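Local coordinates for uncharacterized protein (PDB 3LLB), which probably takes part in magnesium and cobalt ion transport, this chain being the transporter-associated domain at the end of a CorC-like efflux protein, at residues D20-N23 with G27-F30. Sequence-based numbering, arbitrary orientation.
Sequences DAFN and GSEF
G27 opens the contact by donating its backbone N to N23 O (2.8 Å), an i to i+4 bond that completes the last turn of helix 19-26. With its positive phi, G27 is the first residue to leave the helical conformation; a CB here would be jammed against the preceding carbonyl O, which calls for glycine. The chain then swings back alongside the helix end. S28 turns its hydroxyl to N23, with OG held between its own backbone N and carbonyl carbon (chi1 46°). OG donates to N23 OD1 at 2.7 Å, close to that amide's carbonyl plane, and also sits at the edge of the F22 ring, 3.3 Å from CD2. F30 closes the loop with its main chain: N23 ND2 gives a fairly straight bond (159°) to a lone pair of F30 O at 2.9 Å, while F30 N returns a longer one to N23 OD1 (3.2 Å), tilted well out of the carbonyl plane. F22 CE2 meets the F30 ring at its edge, 3.7 Å from F30 CE2, with the planes inclined at 56°. F22, from the helix, packs on V38 and F30, from the loop, on L41, so both sides of the contact reach helix 38-46. At this glycine-terminated helix end on the domain surface, two donors on OD1 and an acceptor for ND2 fix which way the N23 amide faces, so one asparagine fastens the loop to the helix by both ends of its amide, beside an aromatic pair.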
ATOM      1  N   ASP A  20       4.822  -9.837   3.018  1.00 10.81           N
ATOM      2  CA  ASP A  20       6.187 -10.287   3.423  1.00 12.17           C
ATOM      3  C   ASP A  20       7.290  -9.476   2.718  1.00 10.58           C
ATOM      4  O   ASP A  20       8.268  -9.003   3.348  1.00  9.21           O
ATOM      5  CB  ASP A  20       6.378 -11.797   3.160  1.00 14.24           C
ATOM      6  CG  ASP A  20       5.897 -12.234   1.727  1.00 20.29           C
ATOM      7  OD1 ASP A  20       6.586 -11.927   0.700  1.00 26.90           O
ATOM      8  OD2 ASP A  20       4.838 -12.911   1.616  1.00 29.85           O
ATOM      9  N   ALA A  21       7.098  -9.285   1.416  1.00  8.80           N
ATOM     10  CA  ALA A  21       7.958  -8.428   0.572  1.00  7.97           C
ATOM     11  C   ALA A  21       7.932  -6.998   1.013  1.00  7.55           C
ATOM     12  O   ALA A  21       8.993  -6.404   1.107  1.00  7.44           O
ATOM     13  CB  ALA A  21       7.543  -8.536  -0.830  1.00  7.35           C
ATOM     14  N   PHE A  22       6.736  -6.441   1.271  1.00  7.55           N
ATOM     15  CA  PHE A  22       6.634  -5.068   1.735  1.00  6.89           C
ATOM     16  C   PHE A  22       7.404  -4.828   3.067  1.00  7.29           C
ATOM     17  O   PHE A  22       8.141  -3.857   3.183  1.00  7.39           O
ATOM     18  CB  PHE A  22       5.176  -4.695   1.861  1.00  7.97           C
ATOM     19  CG  PHE A  22       4.924  -3.273   2.266  1.00  6.47           C
ATOM     20  CD1 PHE A  22       4.607  -2.323   1.326  1.00  6.28           C
ATOM     21  CD2 PHE A  22       4.957  -2.910   3.599  1.00  6.87           C
ATOM     22  CE1 PHE A  22       4.387  -1.002   1.704  1.00  8.03           C
ATOM     23  CE2 PHE A  22       4.763  -1.590   3.960  1.00  8.89           C
ATOM     24  CZ  PHE A  22       4.429  -0.652   2.979  1.00  7.67           C
ATOM     25  N   ASN A  23       7.190  -5.682   4.067  1.00  7.94           N
ATOM     26  CA  ASN A  23       7.879  -5.574   5.356  1.00  8.09           C
ATOM     27  C   ASN A  23       9.404  -5.618   5.171  1.00  7.83           C
ATOM     28  O   ASN A  23      10.143  -4.950   5.859  1.00  7.95           O
ATOM     29  CB  ASN A  23       7.469  -6.680   6.308  1.00  7.18           C
ATOM     30  CG  ASN A  23       6.071  -6.557   6.794  1.00  6.64           C
ATOM     31  OD1 ASN A  23       5.473  -5.494   6.734  1.00  7.69           O
ATOM     32  ND2 ASN A  23       5.519  -7.672   7.286  1.00  8.32           N
ATOM     33  N   GLY A  27      10.646  -2.216   6.475  1.00 10.42           N
ATOM     34  CA  GLY A  27      10.937  -2.339   7.876  1.00 11.54           C
ATOM     35  C   GLY A  27       9.709  -2.398   8.737  1.00 11.44           C
ATOM     36  O   GLY A  27       9.818  -2.435   9.969  1.00 14.47           O
ATOM     37  N   SER A  28       8.548  -2.506   8.106  1.00 11.96           N
ATOM     38  CA  SER A  28       7.252  -2.599   8.779  1.00 11.65           C
ATOM     39  C   SER A  28       7.026  -3.991   9.327  1.00 12.02           C
ATOM     40  O   SER A  28       7.831  -4.898   9.116  1.00 12.27           O
ATOM     41  CB  SER A  28       6.119  -2.272   7.809  1.00 12.37           C
ATOM     42  OG  SER A  28       6.290  -2.936   6.574  1.00 12.22           O
ATOM     43  N   GLU A  29       5.963  -4.144  10.077  1.00 11.43           N
ATOM     44  CA  GLU A  29       5.635  -5.436  10.704  1.00 12.74           C
ATOM     45  C   GLU A  29       4.141  -5.785  10.519  1.00 12.50           C
ATOM     46  O   GLU A  29       3.481  -6.325  11.414  1.00 12.04           O
ATOM     47  CB  GLU A  29       6.106  -5.467  12.193  1.00 13.26           C
ATOM     48  CG  GLU A  29       7.456  -4.823  12.537  1.00 17.09           C
ATOM     49  CD  GLU A  29       7.763  -4.649  14.114  1.00 20.85           C
ATOM     50  OE1 GLU A  29       6.880  -4.789  15.009  1.00 23.94           O
ATOM     51  OE2 GLU A  29       8.936  -4.359  14.464  1.00 24.14           O
ATOM     52  N   PHE A  30       3.624  -5.523   9.335  1.00 13.02           N
ATOM     53  CA  PHE A  30       2.244  -5.876   8.986  1.00 13.99           C
ATOM     54  C   PHE A  30       2.114  -7.388   8.992  1.00 15.13           C
ATOM     55  O   PHE A  30       3.071  -8.090   8.713  1.00 15.07           O
ATOM     56  CB  PHE A  30       1.849  -5.253   7.635  1.00 14.42           C
ATOM     57  CG  PHE A  30       1.825  -3.743   7.664  1.00 13.18           C
ATOM     58  CD1 PHE A  30       0.923  -3.088   8.481  1.00 13.10           C
ATOM     59  CD2 PHE A  30       2.698  -2.993   6.919  1.00 13.16           C
ATOM     60  CE1 PHE A  30       0.899  -1.724   8.556  1.00 10.98           C
ATOM     61  CE2 PHE A  30       2.688  -1.612   6.995  1.00 15.25           C
ATOM     62  CZ  PHE A  30       1.758  -0.992   7.819  1.00 11.88           C
TER